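PDB 2POZ: putative dehydratase from Mesorhizobium loti, which is of unknown function but probably acts as a lyase in the mandelate racemase and muconate lactonizing enzyme family of the enolase superfamily. Local coordinates for residues A[45-50]-A[86-91]; A[57-62]-A[72-77]; A[143-148]-A[190-195]; A[161-166]-A[175-180]; A[320-323]-A[327-330]. One frame throughout, in Å; residues are numbered along the deposited sequence.

Contacts 1 and 2 lie in the N-terminal domain. Both use helix 45-59, and both face a second subunit. Contacts 3, 4 and 5 belong to the C-terminal barrel. Contacts 3 and 4 share helix 179-196, with contact 4 nested in the loop that contact 3 closes. Contacts 1, 2, 3 and 5 are mostly buried, whereas contact 4 is only partly so. No hydrogen bond crosses any of the five. Contact 1 packs small aliphatic groups closely. Contact 2 adds an aromatic face, and contact 3 pairs methyls beneath surface salt bridges. Contact 4 centres on a selenium atom. Contact 5 puts a buried carboxylate at a ring edge.

Contact 1: residues A[45-50]-A[86-91]; sequences GTAAAG and GAIIFA
Ile88 meets Ala47 and Ala48 where helix 45-59 packs against helix 87-108. Both helices belong to the N-terminal domain of the enolase superfamily, in which an antiparallel sheet is joined to a set of helices. Aliphatic side chains make the contact, partly against backbone, and no hydrogen bond crosses it.

Ile88 touches with both ends of its branched side chain. Its CD1 methyl faces the Ala47 CB methyl at 4.2 Å. Its CG2 methyl lies against the backbone instead, 3.9 Å from Ala47 O. The same CG2 is 4.3 Å from Ala48 N. The torsion explains this split. CG1 stands beside the backbone N (chi1 -60°), while CG2 is anti to that N. One branch therefore meets the Ala47 methyl and the other its carbonyl. Small residues allow a close approach: Ala48 CA and Ile88 CA are 5.5 Å apart.

The next shell is also apolar. Ile88 leans on Met51, one turn further along the first helix. Ala48 and Ala91 both touch Ile39 in the preceding loop. On the far side of helix 45-59, Ala49 packs on Ile10 and Trp380 of the sheet.

A second subunit covers the contact. Ile88 touches Ile88 of that subunit, and Thr46 OG1 is hydrogen-bonded to Asp54 OD1 of the same neighbour. Ile88 thus serves the helix packing and the subunit interface at once. Gly86 is the N-cap of the second helix, and its O accepts a bond from Phe90 N at 3.1 Å.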
# COMPACT_ATOMS: atom_id res chain seq x y z
N GLY A 45 -0.46 -32.54 -25.29
CA GLY A 45 0.05 -32.47 -26.65
C GLY A 45 -1.06 -32.50 -27.68
O GLY A 45 -1.04 -31.74 -28.65
N THR A 46 -2.04 -33.37 -27.46
CA THR A 46 -3.17 -33.49 -28.38
C THR A 46 -4.03 -32.23 -28.30
O THR A 46 -4.64 -31.83 -29.29
CB THR A 46 -4.05 -34.71 -28.05
OG1 THR A 46 -3.21 -35.86 -27.84
CG2 THR A 46 -5.01 -34.99 -29.21
N ALA A 47 -4.08 -31.63 -27.11
CA ALA A 47 -4.85 -30.40 -26.94
C ALA A 47 -4.21 -29.30 -27.78
O ALA A 47 -4.90 -28.53 -28.45
CB ALA A 47 -4.88 -30.01 -25.46
N ALA A 48 -2.88 -29.23 -27.74
CA ALA A 48 -2.15 -28.23 -28.51
C ALA A 48 -2.39 -28.45 -30.01
O ALA A 48 -2.62 -27.50 -30.76
CB ALA A 48 -0.67 -28.31 -28.20
N ALA A 49 -2.34 -29.71 -30.45
CA ALA A 49 -2.58 -30.02 -31.86
C ALA A 49 -4.00 -29.58 -32.24
O ALA A 49 -4.22 -29.00 -33.30
CB ALA A 49 -2.42 -31.52 -32.11
N GLY A 50 -4.96 -29.88 -31.37
CA GLY A 50 -6.34 -29.51 -31.62
C GLY A 50 -6.53 -28.00 -31.71
O GLY A 50 -7.31 -27.50 -32.53
N GLY A 86 -4.48 -19.40 -21.28
CA GLY A 86 -3.36 -20.18 -20.79
C GLY A 86 -2.40 -20.76 -21.81
O GLY A 86 -2.33 -20.32 -22.96
N ALA A 87 -1.67 -21.78 -21.38
CA ALA A 87 -0.67 -22.43 -22.22
C ALA A 87 -1.18 -23.05 -23.52
O ALA A 87 -0.49 -23.00 -24.54
CB ALA A 87 0.08 -23.50 -21.40
N ILE A 88 -2.37 -23.64 -23.51
CA ILE A 88 -2.85 -24.27 -24.73
C ILE A 88 -3.21 -23.26 -25.83
O ILE A 88 -2.72 -23.37 -26.95
CB ILE A 88 -4.04 -25.19 -24.44
CG1 ILE A 88 -3.62 -26.28 -23.44
CG2 ILE A 88 -4.57 -25.77 -25.75
CD1 ILE A 88 -2.37 -27.08 -23.85
N ILE A 89 -4.05 -22.29 -25.51
CA ILE A 89 -4.42 -21.29 -26.50
C ILE A 89 -3.18 -20.54 -26.98
O ILE A 89 -2.96 -20.36 -28.18
CB ILE A 89 -5.47 -20.27 -25.95
CG1 ILE A 89 -5.81 -19.23 -27.02
CG2 ILE A 89 -4.93 -19.55 -24.72
CD1 ILE A 89 -6.58 -19.77 -28.19
N PHE A 90 -2.32 -20.13 -26.05
CA PHE A 90 -1.15 -19.38 -26.46
C PHE A 90 -0.05 -20.17 -27.13
O PHE A 90 0.72 -19.60 -27.91
CB PHE A 90 -0.62 -18.52 -25.31
CG PHE A 90 -1.45 -17.29 -25.08
CD1 PHE A 90 -2.19 -17.12 -23.92
CD2 PHE A 90 -1.59 -16.35 -26.11
CE1 PHE A 90 -3.08 -16.03 -23.79
CE2 PHE A 90 -2.47 -15.27 -25.98
CZ PHE A 90 -3.21 -15.11 -24.82
N ALA A 91 0.02 -21.47 -26.87
CA ALA A 91 1.02 -22.30 -27.53
C ALA A 91 0.58 -22.44 -28.99
O ALA A 91 1.40 -22.48 -29.90
CB ALA A 91 1.12 -23.67 -26.86

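Contact 2: residues A[57-62]-A[72-77]; sequences ERFLIG and WSTMYD
The Phe59 ring packs against Met75, a selenomethionine, and Thr74. Met75 CA lies over one face of the ring, 4.3 Å from its centroid and 15° off the ring normal. This is a CH-pi contact. Met75 CG reaches the near rim, 3.8 Å from Phe59 CD2. The methyl of Thr74 comes in obliquely, with CG2 3.6 Å from Phe59 CD1. That methyl is anti to the backbone N of Thr74 (chi1 of OG1 -59°). The hydroxyl is thereby turned back to its own helix, where OG1 is hydrogen-bonded to Glu70 O.

The opposite face of the ring is covered from its own segment. Arg58 CG lies 3.4 Å above the ring plane, over its centre. The Arg58 chain then folds back, and Phe59 CE1 sits over the guanidinium face.

This joins the last turn of helix 45-59 to helix 68-78, two consecutive helices of the N-terminal domain. Met75 also touches Ile96 of helix 87-108, the third helix of the group. Val43 of a second subunit packs on both Arg58 and Phe59.

With an alanine at Phe59, Met75 CA and the Thr74 methyl would probably lose the ring they pack on, and a gap would open between the helices. Phe59 CE1 also comes within 3.9 Å of Thr74 O.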
# COMPACT_ATOMS: atom_id res chain seq x y z
N GLU A 57 -8.32 -23.20 -38.98
CA GLU A 57 -9.56 -23.27 -39.75
C GLU A 57 -10.41 -22.02 -39.60
O GLU A 57 -11.11 -21.61 -40.53
CB GLU A 57 -10.38 -24.50 -39.33
CG GLU A 57 -9.57 -25.81 -39.40
CD GLU A 57 -10.42 -27.05 -39.20
OE1 GLU A 57 -11.29 -27.06 -38.31
OE2 GLU A 57 -10.20 -28.04 -39.94
N ARG A 58 -10.33 -21.39 -38.44
CA ARG A 58 -11.12 -20.19 -38.20
C ARG A 58 -10.47 -18.88 -38.67
O ARG A 58 -11.16 -17.98 -39.14
CB ARG A 58 -11.45 -20.08 -36.71
CG ARG A 58 -12.12 -18.77 -36.30
CD ARG A 58 -13.58 -18.70 -36.75
NE ARG A 58 -14.18 -17.42 -36.38
CZ ARG A 58 -13.96 -16.26 -37.01
NH1 ARG A 58 -13.14 -16.21 -38.06
NH2 ARG A 58 -14.55 -15.15 -36.59
N PHE A 59 -9.15 -18.80 -38.59
CA PHE A 59 -8.49 -17.54 -38.92
C PHE A 59 -7.43 -17.45 -40.01
O PHE A 59 -7.12 -16.35 -40.45
CB PHE A 59 -7.82 -16.97 -37.66
CG PHE A 59 -8.75 -16.81 -36.49
CD1 PHE A 59 -9.71 -15.81 -36.49
CD2 PHE A 59 -8.64 -17.64 -35.38
CE1 PHE A 59 -10.55 -15.63 -35.39
CE2 PHE A 59 -9.46 -17.47 -34.27
CZ PHE A 59 -10.43 -16.46 -34.28
N LEU A 60 -6.88 -18.57 -40.46
CA LEU A 60 -5.76 -18.49 -41.41
C LEU A 60 -5.89 -18.64 -42.91
O LEU A 60 -5.27 -17.88 -43.65
CB LEU A 60 -4.65 -19.44 -40.95
CG LEU A 60 -4.13 -19.24 -39.52
CD1 LEU A 60 -2.95 -20.16 -39.29
CD2 LEU A 60 -3.70 -17.79 -39.33
N ILE A 61 -6.65 -19.62 -43.39
CA ILE A 61 -6.74 -19.83 -44.83
C ILE A 61 -7.22 -18.62 -45.63
O ILE A 61 -8.23 -18.00 -45.30
CB ILE A 61 -7.63 -21.04 -45.19
CG1 ILE A 61 -7.01 -22.33 -44.65
CG2 ILE A 61 -7.74 -21.17 -46.71
CD1 ILE A 61 -7.19 -22.52 -43.17
N GLY A 62 -6.47 -18.29 -46.68
CA GLY A 62 -6.82 -17.19 -47.54
C GLY A 62 -6.24 -15.85 -47.12
O GLY A 62 -6.30 -14.89 -47.88
N TRP A 72 -2.29 -11.89 -35.20
CA TRP A 72 -2.15 -12.19 -33.78
C TRP A 72 -3.33 -11.54 -33.06
O TRP A 72 -4.04 -12.18 -32.29
CB TRP A 72 -0.84 -11.62 -33.24
CG TRP A 72 -0.38 -12.27 -31.98
CD1 TRP A 72 0.47 -13.33 -31.86
CD2 TRP A 72 -0.75 -11.90 -30.64
NE1 TRP A 72 0.65 -13.65 -30.54
CE2 TRP A 72 -0.09 -12.79 -29.77
CE3 TRP A 72 -1.59 -10.91 -30.10
CZ2 TRP A 72 -0.22 -12.72 -28.38
CZ3 TRP A 72 -1.72 -10.84 -28.71
CH2 TRP A 72 -1.05 -11.74 -27.87
N SER A 73 -3.54 -10.26 -33.35
CA SER A 73 -4.64 -9.53 -32.73
C SER A 73 -6.00 -10.18 -32.99
O SER A 73 -6.86 -10.22 -32.10
CB SER A 73 -4.65 -8.08 -33.25
OG SER A 73 -5.78 -7.38 -32.77
N THR A 74 -6.20 -10.69 -34.20
CA THR A 74 -7.47 -11.33 -34.55
C THR A 74 -7.71 -12.60 -33.72
O THR A 74 -8.82 -12.84 -33.22
CB THR A 74 -7.51 -11.70 -36.05
OG1 THR A 74 -7.34 -10.51 -36.84
CG2 THR A 74 -8.83 -12.35 -36.41
N MSE A 75 -6.68 -13.43 -33.60
CA MSE A 75 -6.80 -14.66 -32.81
C MSE A 75 -7.01 -14.32 -31.34
O MSE A 75 -7.78 -14.98 -30.64
CB MSE A 75 -5.55 -15.54 -32.98
CG MSE A 75 -5.38 -16.05 -34.40
SE MSE A 75 -3.97 -17.36 -34.62
CE MSE A 75 -2.46 -16.16 -34.69
N TYR A 76 -6.33 -13.27 -30.88
CA TYR A 76 -6.50 -12.86 -29.49
C TYR A 76 -7.93 -12.39 -29.26
O TYR A 76 -8.60 -12.84 -28.33
CB TYR A 76 -5.55 -11.72 -29.15
CG TYR A 76 -5.62 -11.35 -27.68
CD1 TYR A 76 -4.83 -12.02 -26.75
CD2 TYR A 76 -6.54 -10.41 -27.22
CE1 TYR A 76 -4.96 -11.78 -25.38
CE2 TYR A 76 -6.68 -10.16 -25.84
CZ TYR A 76 -5.88 -10.85 -24.93
OH TYR A 76 -6.02 -10.63 -23.58
N ASP A 77 -8.38 -11.49 -30.12
CA ASP A 77 -9.71 -10.90 -30.00
C ASP A 77 -10.93 -11.78 -30.23
O ASP A 77 -11.96 -11.58 -29.59
CB ASP A 77 -9.84 -9.70 -30.95
CG ASP A 77 -8.96 -8.54 -30.55
OD1 ASP A 77 -8.36 -8.61 -29.46
OD2 ASP A 77 -8.87 -7.56 -31.33

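Contact 3: residues A[143-148]-A[190-195]; sequences RAVERP and KAVRDA
Arg143 NE to Glu146 OE2, at 2.8 Å, is the shortest polar bond here, and it lies within 143-148, next to Val145, which makes the contact. Arg143 NH2 meets Glu146 OE1 at 3.1 Å. Arg143 thus grips the carboxylate side-on with two nitrogens, one to each oxygen. The carboxylate oxygens lie nearly in the guanidinium plane, but the nitrogens sit 31° out of the carboxylate plane, on its syn side. The other segment has its own salt bridge, Lys190 NZ to Asp194 OD2 at 3.0 Å. Neither bridge crosses between the segments.

The crossing contact is made of methyls. Val145 CG1 meets Val192 CG1 at 3.9 Å. Its second branch, CG2, meets Ala195 CB at 3.8 Å. Val145 has CG1 beside the backbone N (chi1 -50°), and this spreads its two methyls over successive turns of the facing helix. Further in, Val145 touches Leu156 and Trp131, while Val192 touches Phe158 and Leu202.

Helix 179-196 connects parallel strands 155-158 and 201-205 in a beta-alpha-beta crossover. Its packing against the preceding helical segment, over strand 155-158, is typical of neighbouring outer helices in the barrel of the enolase superfamily.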
# COMPACT_ATOMS: atom_id res chain seq x y z
N ARG A 143 26.98 -39.00 -10.51
CA ARG A 143 27.43 -39.64 -11.74
C ARG A 143 26.84 -38.95 -12.96
O ARG A 143 27.48 -38.87 -14.00
CB ARG A 143 27.00 -41.12 -11.79
CG ARG A 143 27.65 -42.05 -10.77
CD ARG A 143 29.16 -42.15 -10.97
NE ARG A 143 29.56 -42.22 -12.38
CZ ARG A 143 29.24 -43.19 -13.23
NH1 ARG A 143 28.50 -44.23 -12.86
NH2 ARG A 143 29.67 -43.12 -14.49
N ALA A 144 25.61 -38.48 -12.84
CA ALA A 144 24.92 -37.83 -13.94
C ALA A 144 25.55 -36.54 -14.48
O ALA A 144 25.34 -36.21 -15.65
CB ALA A 144 23.47 -37.57 -13.55
N VAL A 145 26.31 -35.82 -13.66
CA VAL A 145 26.92 -34.57 -14.13
C VAL A 145 28.06 -34.82 -15.12
O VAL A 145 28.40 -33.96 -15.93
CB VAL A 145 27.51 -33.72 -12.97
CG1 VAL A 145 26.47 -33.54 -11.86
CG2 VAL A 145 28.79 -34.36 -12.43
N GLU A 146 28.64 -36.02 -15.05
CA GLU A 146 29.76 -36.38 -15.92
C GLU A 146 29.56 -36.15 -17.42
O GLU A 146 30.42 -35.55 -18.07
CB GLU A 146 30.16 -37.83 -15.66
CG GLU A 146 30.92 -38.04 -14.36
CD GLU A 146 30.98 -39.50 -13.96
OE1 GLU A 146 31.12 -40.36 -14.86
OE2 GLU A 146 30.89 -39.79 -12.74
N ARG A 147 28.46 -36.63 -17.98
CA ARG A 147 28.24 -36.46 -19.41
C ARG A 147 28.15 -34.99 -19.85
O ARG A 147 28.91 -34.54 -20.72
CB ARG A 147 27.00 -37.23 -19.88
CG ARG A 147 26.74 -37.09 -21.37
CD ARG A 147 25.49 -37.84 -21.81
NE ARG A 147 24.97 -37.30 -23.07
CZ ARG A 147 24.49 -36.07 -23.22
NH1 ARG A 147 24.46 -35.23 -22.19
NH2 ARG A 147 24.03 -35.67 -24.40
N PRO A 148 27.21 -34.22 -19.27
CA PRO A 148 27.15 -32.82 -19.72
C PRO A 148 28.47 -32.06 -19.53
O PRO A 148 28.86 -31.27 -20.38
CB PRO A 148 25.99 -32.23 -18.89
CG PRO A 148 25.96 -33.10 -17.67
CD PRO A 148 26.19 -34.48 -18.25
N LYS A 190 23.82 -31.21 -3.02
CA LYS A 190 25.20 -31.24 -2.54
C LYS A 190 26.06 -32.20 -3.36
O LYS A 190 27.22 -31.92 -3.63
CB LYS A 190 25.24 -31.63 -1.06
CG LYS A 190 26.66 -31.65 -0.47
CD LYS A 190 26.62 -31.88 1.03
CE LYS A 190 28.01 -31.74 1.65
NZ LYS A 190 28.94 -32.81 1.20
N ALA A 191 25.49 -33.33 -3.76
CA ALA A 191 26.22 -34.30 -4.56
C ALA A 191 26.59 -33.69 -5.92
O ALA A 191 27.68 -33.93 -6.44
CB ALA A 191 25.40 -35.56 -4.77
N VAL A 192 25.68 -32.90 -6.48
CA VAL A 192 25.94 -32.25 -7.76
C VAL A 192 27.07 -31.23 -7.62
O VAL A 192 27.95 -31.16 -8.47
CB VAL A 192 24.67 -31.54 -8.32
CG1 VAL A 192 25.02 -30.70 -9.54
CG2 VAL A 192 23.63 -32.58 -8.71
N ARG A 193 27.03 -30.44 -6.55
CA ARG A 193 28.07 -29.44 -6.32
C ARG A 193 29.42 -30.12 -6.13
O ARG A 193 30.41 -29.73 -6.75
CB ARG A 193 27.74 -28.59 -5.08
CG ARG A 193 28.88 -27.66 -4.62
CD ARG A 193 29.44 -26.83 -5.78
NE ARG A 193 28.54 -25.77 -6.21
CZ ARG A 193 28.61 -25.16 -7.39
NH1 ARG A 193 29.53 -25.51 -8.28
NH2 ARG A 193 27.76 -24.19 -7.68
N ASP A 194 29.45 -31.14 -5.27
CA ASP A 194 30.69 -31.86 -5.00
C ASP A 194 31.28 -32.51 -6.25
O ASP A 194 32.49 -32.49 -6.45
CB ASP A 194 30.47 -32.93 -3.92
CG ASP A 194 30.09 -32.33 -2.58
OD1 ASP A 194 30.35 -31.13 -2.35
OD2 ASP A 194 29.53 -33.07 -1.73
N ALA A 195 30.42 -33.09 -7.09
CA ALA A 195 30.89 -33.74 -8.30
C ALA A 195 31.25 -32.75 -9.41
O ALA A 195 32.17 -32.99 -10.18
CB ALA A 195 29.83 -34.72 -8.81

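Contact 4: residues A[161-166]-A[175-180]; sequences LAQRVG and RSMSAE
Leu161 and Gln163 both meet Met177, a selenomethionine, in the connection between barrel strand 155-158 and helix 179-196. A small hairpin of strands 163-165 and 168-170 is inserted in this part of the enolase-type barrel.

The inner side is close and apolar. Leu161 CD2 lies 4.0 Å from Met177 SE and 4.1 Å from Met177 CE. The two side chains cross at about a right angle. The Met177 chain runs straight out and then bends at its last torsion (chi3 -51°), which brings the CE methyl to Leu161. Leu161 is buried, and it also touches Ala185, Val172 and Leu206. Met177 touches Ile182 and Leu210.

Gln163 borders the outer side. Its amide lies near Met177 SE, with no hydrogen bond assigned. The placing of this amide is doubtful, because NE2 also falls too near Leu161 O at a poor angle. Gln163 is pinned through its backbone to Gln170 in the hairpin. Beyond it, the chain from Arg164 to Gly166 is exposed and does not meet the other segment.

The helix begins on this open side as well. Ser178 is the N-cap, and its OG is hydrogen-bonded to Ala181 N.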
# COMPACT_ATOMS: atom_id res chain seq x y z
N LEU A 161 13.73 -32.42 -6.50
CA LEU A 161 12.60 -32.87 -5.69
C LEU A 161 11.83 -34.10 -6.20
O LEU A 161 10.78 -34.44 -5.66
CB LEU A 161 11.62 -31.70 -5.49
CG LEU A 161 12.21 -30.36 -5.03
CD1 LEU A 161 11.09 -29.30 -4.89
CD2 LEU A 161 12.94 -30.54 -3.69
N ALA A 162 12.34 -34.78 -7.23
CA ALA A 162 11.62 -35.94 -7.78
C ALA A 162 11.55 -37.11 -6.79
O ALA A 162 12.50 -37.38 -6.06
CB ALA A 162 12.27 -36.40 -9.08
N GLN A 163 10.41 -37.79 -6.78
CA GLN A 163 10.21 -38.93 -5.90
C GLN A 163 10.01 -40.19 -6.74
O GLN A 163 9.30 -40.16 -7.75
CB GLN A 163 8.96 -38.75 -5.03
CG GLN A 163 8.58 -37.32 -4.65
CD GLN A 163 9.51 -36.70 -3.63
OE1 GLN A 163 10.08 -37.39 -2.78
NE2 GLN A 163 9.65 -35.38 -3.70
N ARG A 164 10.62 -41.30 -6.33
CA ARG A 164 10.48 -42.56 -7.06
C ARG A 164 9.17 -43.23 -6.63
O ARG A 164 9.02 -43.58 -5.46
CB ARG A 164 11.66 -43.49 -6.74
CG ARG A 164 11.85 -44.62 -7.73
CD ARG A 164 12.80 -44.21 -8.85
NE ARG A 164 12.87 -45.18 -9.94
CZ ARG A 164 13.74 -45.12 -10.95
NH1 ARG A 164 14.62 -44.13 -11.01
NH2 ARG A 164 13.72 -46.04 -11.90
N VAL A 165 8.23 -43.38 -7.55
CA VAL A 165 6.94 -44.02 -7.24
C VAL A 165 6.80 -45.20 -8.19
O VAL A 165 6.48 -45.04 -9.36
CB VAL A 165 5.74 -43.08 -7.44
CG1 VAL A 165 4.43 -43.82 -7.23
CG2 VAL A 165 5.81 -41.97 -6.44
N GLY A 166 7.04 -46.40 -7.66
CA GLY A 166 6.97 -47.60 -8.48
C GLY A 166 8.31 -47.75 -9.16
O GLY A 166 9.32 -48.03 -8.51
N ARG A 175 2.49 -30.52 -2.89
CA ARG A 175 3.47 -29.61 -2.28
C ARG A 175 4.03 -30.15 -0.97
O ARG A 175 4.36 -29.37 -0.08
CB ARG A 175 2.81 -28.26 -2.00
CG ARG A 175 2.14 -27.61 -3.20
CD ARG A 175 1.28 -26.42 -2.77
NE ARG A 175 0.57 -25.83 -3.89
CZ ARG A 175 -0.44 -24.96 -3.76
NH1 ARG A 175 -0.84 -24.58 -2.56
NH2 ARG A 175 -1.04 -24.48 -4.84
N SER A 176 4.14 -31.47 -0.86
CA SER A 176 4.62 -32.08 0.38
C SER A 176 5.62 -33.20 0.20
O SER A 176 5.53 -34.00 -0.73
CB SER A 176 3.43 -32.63 1.17
OG SER A 176 2.45 -31.63 1.38
N MSE A 177 6.58 -33.27 1.13
CA MSE A 177 7.60 -34.31 1.13
C MSE A 177 7.94 -34.61 2.58
O MSE A 177 7.90 -33.71 3.41
CB MSE A 177 8.86 -33.86 0.42
CG MSE A 177 8.68 -33.42 -1.01
SE MSE A 177 10.38 -32.83 -1.70
CE MSE A 177 10.85 -31.59 -0.30
N SER A 178 8.28 -35.86 2.87
CA SER A 178 8.64 -36.24 4.24
C SER A 178 9.98 -35.62 4.58
O SER A 178 10.71 -35.16 3.69
CB SER A 178 8.75 -37.76 4.35
OG SER A 178 9.84 -38.23 3.58
N ALA A 179 10.31 -35.58 5.87
CA ALA A 179 11.58 -35.03 6.32
C ALA A 179 12.72 -35.78 5.64
O ALA A 179 13.76 -35.19 5.31
CB ALA A 179 11.69 -35.15 7.84
N GLU A 180 12.53 -37.08 5.44
CA GLU A 180 13.55 -37.91 4.80
C GLU A 180 13.74 -37.50 3.34
O GLU A 180 14.86 -37.43 2.85
CB GLU A 180 13.17 -39.39 4.89
CG GLU A 180 12.78 -39.86 6.29
CD GLU A 180 11.28 -40.12 6.45
OE1 GLU A 180 10.81 -41.19 5.99
OE2 GLU A 180 10.57 -39.25 7.01

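Contact 5: residues A[320-323]-A[327-330]; sequences QLEA and NFMI
The Phe328 ring has Ile330 on one face and Glu322 at its edge, reached from the opposite side. Glu322 OE2 lies near the ring plane, 3.3 Å from Phe328 CE1. The carboxylate and ring planes are 66° apart. Over the face, Ile330 N stands 3.5 Å above the ring plane, displaced toward the rim. An oxygen at this edge meets the ring hydrogens, a placing that is probably favourable for an anionic group.

The aliphatic part of Glu322 packs near CE1, on the side of the ring away from Ile330 N. Its CG is 3.6 Å and its CB 3.7 Å from Phe328 CE1. The chain is extended beyond CG (chi2 -180°). It climbs past the CE1 corner to the ring's edge and so sets OE2 near the ring plane. Phe328 CG is anti to its backbone N (chi1 170°), which directs the ring at the helix. The other oxygen, Glu322 OE1, is hydrogen-bonded to His331 ND1.

An alanine in place of Glu322 would probably leave His331 ND1 without this partner and open a gap beside Phe328 CE1.

The contact closes a tight return at the end of helix 312-324 in the barrel domain. Val124 of strand 123-128 touches both Glu322 and Phe328. The backbones of Asn327 and Met329 are hydrogen-bonded to Val304 of strand 303-304. After Ile330 the chain enters strand 331-333, which runs parallel to strand 123-128.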
# COMPACT_ATOMS: atom_id res chain seq x y z
N GLN A 320 16.72 -17.09 -32.82
CA GLN A 320 16.38 -15.85 -33.52
C GLN A 320 16.20 -14.73 -32.50
O GLN A 320 16.63 -13.60 -32.71
CB GLN A 320 15.08 -16.01 -34.32
CG GLN A 320 15.19 -16.89 -35.56
CD GLN A 320 16.18 -16.34 -36.57
OE1 GLN A 320 16.19 -15.15 -36.85
NE2 GLN A 320 17.01 -17.22 -37.14
N LEU A 321 15.57 -15.07 -31.38
CA LEU A 321 15.32 -14.10 -30.32
C LEU A 321 16.59 -13.77 -29.55
O LEU A 321 16.92 -12.60 -29.34
CB LEU A 321 14.26 -14.66 -29.36
CG LEU A 321 13.88 -13.83 -28.12
CD1 LEU A 321 12.73 -12.90 -28.46
CD2 LEU A 321 13.46 -14.77 -27.00
N GLU A 322 17.32 -14.80 -29.13
CA GLU A 322 18.53 -14.62 -28.35
C GLU A 322 19.63 -13.89 -29.10
O GLU A 322 20.58 -13.38 -28.50
CB GLU A 322 19.02 -15.97 -27.84
CG GLU A 322 17.93 -16.75 -27.12
CD GLU A 322 18.39 -18.10 -26.61
OE1 GLU A 322 19.14 -18.79 -27.33
OE2 GLU A 322 17.98 -18.47 -25.49
N ALA A 323 19.51 -13.83 -30.42
CA ALA A 323 20.52 -13.13 -31.21
C ALA A 323 20.23 -11.63 -31.16
O ALA A 323 21.14 -10.81 -31.33
CB ALA A 323 20.46 -13.61 -32.66
N ASN A 327 18.85 -7.88 -23.24
CA ASN A 327 18.97 -8.42 -21.88
C ASN A 327 18.99 -9.96 -21.83
O ASN A 327 18.36 -10.57 -20.97
CB ASN A 327 17.85 -7.86 -20.98
CG ASN A 327 16.45 -8.16 -21.50
OD1 ASN A 327 16.24 -8.37 -22.70
ND2 ASN A 327 15.47 -8.17 -20.60
N PHE A 328 19.73 -10.56 -22.75
CA PHE A 328 19.85 -12.02 -22.79
C PHE A 328 20.83 -12.50 -21.73
O PHE A 328 21.87 -11.89 -21.53
CB PHE A 328 20.35 -12.47 -24.17
CG PHE A 328 20.73 -13.93 -24.22
CD1 PHE A 328 19.75 -14.92 -24.26
CD2 PHE A 328 22.07 -14.31 -24.20
CE1 PHE A 328 20.10 -16.27 -24.28
CE2 PHE A 328 22.43 -15.65 -24.22
CZ PHE A 328 21.44 -16.64 -24.26
N MSE A 329 20.49 -13.59 -21.06
CA MSE A 329 21.37 -14.15 -20.05
C MSE A 329 22.07 -15.43 -20.50
O MSE A 329 23.29 -15.48 -20.63
CB MSE A 329 20.60 -14.44 -18.76
CG MSE A 329 21.45 -15.07 -17.67
SE MSE A 329 20.40 -15.71 -16.17
CE MSE A 329 21.78 -16.76 -15.27
N ILE A 330 21.29 -16.48 -20.75
CA ILE A 330 21.86 -17.77 -21.13
C ILE A 330 20.79 -18.62 -21.84
O ILE A 330 19.59 -18.40 -21.65
CB ILE A 330 22.37 -18.48 -19.84
CG1 ILE A 330 23.22 -19.70 -20.19
CG2 ILE A 330 21.19 -18.87 -18.97
CD1 ILE A 330 23.94 -20.28 -18.97